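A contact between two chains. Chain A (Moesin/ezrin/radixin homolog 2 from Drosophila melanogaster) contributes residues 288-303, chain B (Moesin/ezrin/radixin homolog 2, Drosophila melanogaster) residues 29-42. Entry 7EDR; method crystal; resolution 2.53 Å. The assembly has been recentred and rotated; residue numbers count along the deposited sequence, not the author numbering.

Chain A, residues 288-303: KGNHDLYMRRRKPDTM
Chain B 29-42: GISDDFEPKEFILT

How do the two backbones meet? Chain A enters as a helix already under way at A:Lys288, then turns through A:Arg298 (phi/psi -91/3) and A:Lys299 (-128/73), and enters a 3-10 segment at 300-302. Chain B is loop, with kinks at B:Ser31 and B:Lys37 and a cis peptide before B:Pro36, then strand 38-42. The helix and strand axes cross at 70°, 10.6 Å apart at closest approach. CA atoms pair A:Gly289 with B:Gly29 (6.2 Å), A:Thr302 with B:Glu35 (5.2 Å) and A:Lys299 with B:Leu41 (8.1 Å).

What satisfies the guanidinium of A:Arg296? Its chi angles are m, t, p and 180°. A:Arg296 NH1 donates to B:Asp32 OD1 at 3.0 Å, nearly straight at 169°; A:Arg296 NH2 reaches B:Asp32 OD2 at 2.9 Å, a weak bond at 126°, completing the salt bridge. A:Arg296 NH2 also donates to A:Thr302 O at 2.9 Å, tying the helix to the 3-10 turn. The group lies flat on B:Phe34 (chi1 p, chi2 90°), centres 4.1 Å apart and planes 17° from parallel.

Which polar groups settle the turn? A:Thr302 OG1 (chi1 p) donates to A:Lys299 O at 2.8 Å. The carbonyls A:Asp301 O and B:Glu35 O, 3.3 Å apart, are both acceptors and cannot bond each other. Water 1 links the backbones instead: it lies 3.0 Å from A:Asp301 O, placed to donate to it, and accepts from B:Glu35 N at 2.8 Å.

Where is the contact apolar? B:Ile30 (m, t) places CD1 3.8 Å from A:Leu293 CG; B:Ile30 CD1 also closely approaches the helix backbone, 3.4 Å from A:Gly289 O. A:Lys299 (t, p, t, t) lays CG over B:Phe39 (chi1 p), 3.8 Å from the ring centroid, while its NZ is satisfied elsewhere in the structure. A:Met295 CE (m, m, m) meets B:Leu41 CD1 (m, t) at 3.9 Å.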

# COMPACT_ATOMS: atom_id res chain seq x y z
N LYS A 288 -8.28 22.22 -8.63
CA LYS A 288 -6.94 21.68 -8.51
C LYS A 288 -6.81 20.83 -7.26
O LYS A 288 -6.21 19.75 -7.29
CB LYS A 288 -5.93 22.83 -8.54
CG LYS A 288 -4.50 22.36 -8.55
CD LYS A 288 -4.12 21.77 -9.92
CE LYS A 288 -2.73 21.13 -9.93
NZ LYS A 288 -2.78 19.76 -9.33
N GLY A 289 -7.43 21.27 -6.15
CA GLY A 289 -7.32 20.52 -4.90
C GLY A 289 -8.08 19.21 -4.93
O GLY A 289 -7.55 18.17 -4.51
N ASN A 290 -9.33 19.22 -5.41
CA ASN A 290 -10.08 17.97 -5.50
C ASN A 290 -9.45 17.00 -6.48
O ASN A 290 -9.50 15.78 -6.26
CB ASN A 290 -11.54 18.23 -5.90
CG ASN A 290 -12.40 18.70 -4.73
OD1 ASN A 290 -12.81 17.92 -3.87
ND2 ASN A 290 -12.70 19.99 -4.71
N HIS A 291 -8.83 17.50 -7.56
CA HIS A 291 -8.18 16.61 -8.52
C HIS A 291 -6.94 15.93 -7.92
O HIS A 291 -6.75 14.72 -8.10
CB HIS A 291 -7.83 17.36 -9.79
CG HIS A 291 -7.19 16.48 -10.82
ND1 HIS A 291 -5.84 16.19 -10.81
CD2 HIS A 291 -7.73 15.78 -11.84
CE1 HIS A 291 -5.57 15.35 -11.79
NE2 HIS A 291 -6.70 15.09 -12.44
N ASP A 292 -6.10 16.70 -7.20
CA ASP A 292 -4.97 16.11 -6.48
C ASP A 292 -5.42 14.97 -5.58
O ASP A 292 -4.83 13.88 -5.59
CB ASP A 292 -4.28 17.17 -5.59
CG ASP A 292 -3.48 18.21 -6.38
OD1 ASP A 292 -3.11 17.94 -7.55
OD2 ASP A 292 -3.20 19.29 -5.79
N LEU A 293 -6.45 15.22 -4.76
CA LEU A 293 -6.89 14.21 -3.82
C LEU A 293 -7.53 13.03 -4.54
O LEU A 293 -7.45 11.89 -4.07
CB LEU A 293 -7.87 14.80 -2.80
CG LEU A 293 -7.26 15.79 -1.81
CD1 LEU A 293 -8.30 16.26 -0.81
CD2 LEU A 293 -6.09 15.12 -1.09
N TYR A 294 -8.15 13.28 -5.69
CA TYR A 294 -8.76 12.20 -6.46
C TYR A 294 -7.70 11.17 -6.85
O TYR A 294 -7.87 9.96 -6.65
CB TYR A 294 -9.45 12.79 -7.68
CG TYR A 294 -10.18 11.78 -8.50
CD1 TYR A 294 -9.53 11.08 -9.52
CD2 TYR A 294 -11.53 11.52 -8.27
CE1 TYR A 294 -10.21 10.13 -10.29
CE2 TYR A 294 -12.22 10.58 -9.02
CZ TYR A 294 -11.55 9.89 -10.04
OH TYR A 294 -12.22 8.95 -10.80
N MET A 295 -6.58 11.64 -7.38
CA MET A 295 -5.49 10.73 -7.70
C MET A 295 -4.83 10.18 -6.44
O MET A 295 -4.53 8.98 -6.37
CB MET A 295 -4.46 11.44 -8.59
CG MET A 295 -5.06 12.02 -9.88
SD MET A 295 -5.86 10.80 -10.97
CE MET A 295 -4.68 9.48 -10.86
N ARG A 296 -4.61 11.03 -5.43
CA ARG A 296 -3.94 10.55 -4.23
C ARG A 296 -4.76 9.46 -3.54
O ARG A 296 -4.20 8.48 -3.05
CB ARG A 296 -3.64 11.71 -3.27
CG ARG A 296 -2.40 12.55 -3.65
CD ARG A 296 -2.21 13.75 -2.71
NE ARG A 296 -1.91 13.32 -1.34
CZ ARG A 296 -1.70 14.13 -0.31
NH1 ARG A 296 -1.75 15.45 -0.46
NH2 ARG A 296 -1.43 13.60 0.88
N ARG A 297 -6.09 9.62 -3.49
CA ARG A 297 -6.96 8.58 -2.93
C ARG A 297 -6.70 7.20 -3.54
O ARG A 297 -6.86 6.17 -2.87
CB ARG A 297 -8.44 8.93 -3.17
CG ARG A 297 -9.26 9.09 -1.95
CD ARG A 297 -10.72 9.30 -2.27
NE ARG A 297 -10.97 10.49 -3.06
CZ ARG A 297 -10.85 11.75 -2.64
NH1 ARG A 297 -11.14 12.74 -3.51
NH2 ARG A 297 -10.43 12.02 -1.39
N ARG A 298 -6.35 7.17 -4.83
CA ARG A 298 -6.20 5.95 -5.60
C ARG A 298 -4.79 5.43 -5.55
O ARG A 298 -4.51 4.41 -6.18
CB ARG A 298 -6.67 6.18 -7.04
CG ARG A 298 -8.20 6.27 -7.11
CD ARG A 298 -8.80 7.13 -8.24
NE ARG A 298 -10.27 7.01 -8.18
CZ ARG A 298 -11.06 7.78 -7.43
NH1 ARG A 298 -10.54 8.77 -6.70
NH2 ARG A 298 -12.38 7.56 -7.41
N LYS A 299 -3.92 6.10 -4.80
CA LYS A 299 -2.58 5.62 -4.47
C LYS A 299 -2.45 5.72 -2.95
O LYS A 299 -1.74 6.59 -2.42
CB LYS A 299 -1.52 6.45 -5.19
CG LYS A 299 -0.10 5.97 -5.01
CD LYS A 299 0.16 4.73 -5.82
CE LYS A 299 1.67 4.45 -5.92
NZ LYS A 299 1.91 3.21 -6.72
N PRO A 300 -3.12 4.83 -2.21
CA PRO A 300 -3.31 5.05 -0.76
C PRO A 300 -2.07 5.39 0.06
O PRO A 300 -2.21 6.13 1.05
CB PRO A 300 -3.92 3.71 -0.31
CG PRO A 300 -4.73 3.27 -1.49
CD PRO A 300 -3.90 3.67 -2.71
N ASP A 301 -0.88 4.89 -0.28
CA ASP A 301 0.31 5.27 0.49
C ASP A 301 0.47 6.79 0.58
O ASP A 301 1.03 7.29 1.57
CB ASP A 301 1.59 4.68 -0.11
CG ASP A 301 1.65 3.17 0.01
OD1 ASP A 301 0.87 2.59 0.81
OD2 ASP A 301 2.48 2.57 -0.70
N THR A 302 0.01 7.54 -0.43
CA THR A 302 0.06 8.99 -0.35
C THR A 302 -0.86 9.57 0.73
O THR A 302 -0.78 10.77 1.01
CB THR A 302 -0.30 9.63 -1.70
OG1 THR A 302 -1.68 9.41 -2.02
CG2 THR A 302 0.58 9.08 -2.81
N MET A 303 -1.71 8.75 1.36
CA MET A 303 -2.66 9.21 2.35
C MET A 303 -2.33 8.74 3.76
O MET A 303 -3.17 8.86 4.65
CB MET A 303 -4.08 8.75 2.00
CG MET A 303 -4.60 9.23 0.65
SD MET A 303 -4.65 11.03 0.50
CE MET A 303 -6.38 11.25 0.10
N GLY B 29 -1.53 25.11 -3.61
CA GLY B 29 -2.56 24.13 -3.32
C GLY B 29 -2.25 23.33 -2.07
O GLY B 29 -1.76 23.85 -1.06
N ILE B 30 -2.56 22.03 -2.14
CA ILE B 30 -2.32 21.14 -1.02
C ILE B 30 -0.82 20.90 -0.90
O ILE B 30 -0.14 20.58 -1.88
CB ILE B 30 -3.13 19.84 -1.21
CG1 ILE B 30 -4.61 20.20 -1.39
CG2 ILE B 30 -2.95 18.89 -0.03
CD1 ILE B 30 -5.46 19.09 -1.97
N SER B 31 -0.28 21.11 0.30
CA SER B 31 1.14 21.39 0.45
C SER B 31 1.95 20.32 1.18
O SER B 31 3.18 20.43 1.21
CB SER B 31 1.35 22.74 1.17
OG SER B 31 0.66 22.77 2.41
N ASP B 32 1.30 19.31 1.76
CA ASP B 32 2.01 18.32 2.56
C ASP B 32 2.97 17.49 1.69
O ASP B 32 2.76 17.32 0.48
CB ASP B 32 1.01 17.41 3.29
CG ASP B 32 0.13 16.59 2.32
OD1 ASP B 32 -0.93 17.09 1.88
OD2 ASP B 32 0.52 15.44 2.01
N ASP B 33 4.04 17.00 2.32
CA ASP B 33 5.07 16.21 1.62
C ASP B 33 4.76 14.72 1.76
O ASP B 33 5.32 13.99 2.59
CB ASP B 33 6.46 16.55 2.16
CG ASP B 33 7.49 16.71 1.04
OD1 ASP B 33 7.92 17.86 0.80
OD2 ASP B 33 7.85 15.69 0.40
N PHE B 34 3.85 14.26 0.91
CA PHE B 34 3.47 12.86 0.84
C PHE B 34 4.44 12.10 -0.06
O PHE B 34 5.13 12.68 -0.90
CB PHE B 34 2.04 12.72 0.29
CG PHE B 34 1.88 13.24 -1.13
CD1 PHE B 34 2.07 12.40 -2.23
CD2 PHE B 34 1.54 14.58 -1.36
CE1 PHE B 34 1.93 12.87 -3.53
CE2 PHE B 34 1.39 15.06 -2.65
CZ PHE B 34 1.59 14.22 -3.75
N GLU B 35 4.46 10.78 0.11
CA GLU B 35 5.17 9.91 -0.83
C GLU B 35 4.28 8.71 -1.15
O GLU B 35 3.49 8.28 -0.31
CB GLU B 35 6.51 9.45 -0.25
CG GLU B 35 7.47 10.57 0.04
CD GLU B 35 8.64 10.11 0.92
OE1 GLU B 35 8.78 8.88 1.12
OE2 GLU B 35 9.41 10.98 1.40
N PRO B 36 4.40 8.16 -2.38
CA PRO B 36 5.29 8.63 -3.45
C PRO B 36 4.81 9.92 -4.12
O PRO B 36 3.60 10.12 -4.27
CB PRO B 36 5.29 7.46 -4.45
CG PRO B 36 3.97 6.78 -4.24
CD PRO B 36 3.63 6.96 -2.76
N LYS B 37 5.74 10.79 -4.50
CA LYS B 37 5.38 12.07 -5.09
C LYS B 37 5.03 11.94 -6.56
O LYS B 37 4.26 12.76 -7.09
CB LYS B 37 6.52 13.07 -4.90
CG LYS B 37 6.07 14.50 -4.56
CD LYS B 37 5.08 14.52 -3.39
CE LYS B 37 5.03 15.88 -2.68
NZ LYS B 37 6.32 16.16 -2.00
N GLU B 38 5.56 10.93 -7.23
CA GLU B 38 5.26 10.67 -8.62
C GLU B 38 4.94 9.19 -8.74
O GLU B 38 5.66 8.34 -8.19
CB GLU B 38 6.45 11.07 -9.51
CG GLU B 38 6.66 10.22 -10.77
CD GLU B 38 7.65 10.84 -11.76
OE1 GLU B 38 7.63 10.43 -12.94
OE2 GLU B 38 8.45 11.74 -11.37
N PHE B 39 3.84 8.88 -9.42
CA PHE B 39 3.40 7.50 -9.58
C PHE B 39 2.54 7.39 -10.83
O PHE B 39 2.16 8.40 -11.44
CB PHE B 39 2.65 7.00 -8.34
CG PHE B 39 1.49 7.87 -7.93
CD1 PHE B 39 0.20 7.62 -8.40
CD2 PHE B 39 1.67 8.95 -7.05
CE1 PHE B 39 -0.89 8.43 -8.02
CE2 PHE B 39 0.61 9.76 -6.67
CZ PHE B 39 -0.68 9.52 -7.15
N ILE B 40 2.23 6.17 -11.21
CA ILE B 40 1.47 5.90 -12.42
C ILE B 40 0.39 4.89 -12.07
O ILE B 40 0.63 3.96 -11.30
CB ILE B 40 2.39 5.39 -13.55
CG1 ILE B 40 3.35 6.52 -13.96
CG2 ILE B 40 1.60 4.86 -14.74
CD1 ILE B 40 4.32 6.16 -15.09
N LEU B 41 -0.82 5.11 -12.60
CA LEU B 41 -1.95 4.22 -12.39
C LEU B 41 -2.45 3.75 -13.75
O LEU B 41 -2.81 4.58 -14.59
CB LEU B 41 -3.07 4.91 -11.60
CG LEU B 41 -2.82 5.07 -10.09
CD1 LEU B 41 -3.85 5.97 -9.44
CD2 LEU B 41 -2.80 3.70 -9.41
N THR B 42 -2.45 2.44 -13.97
CA THR B 42 -2.98 1.92 -15.22
C THR B 42 -4.49 2.13 -15.27
O THR B 42 -5.15 2.26 -14.25
CB THR B 42 -2.69 0.44 -15.38
OG1 THR B 42 -3.45 -0.28 -14.40
CG2 THR B 42 -1.21 0.13 -15.20
O HOH W 1 2.75 9.71 2.07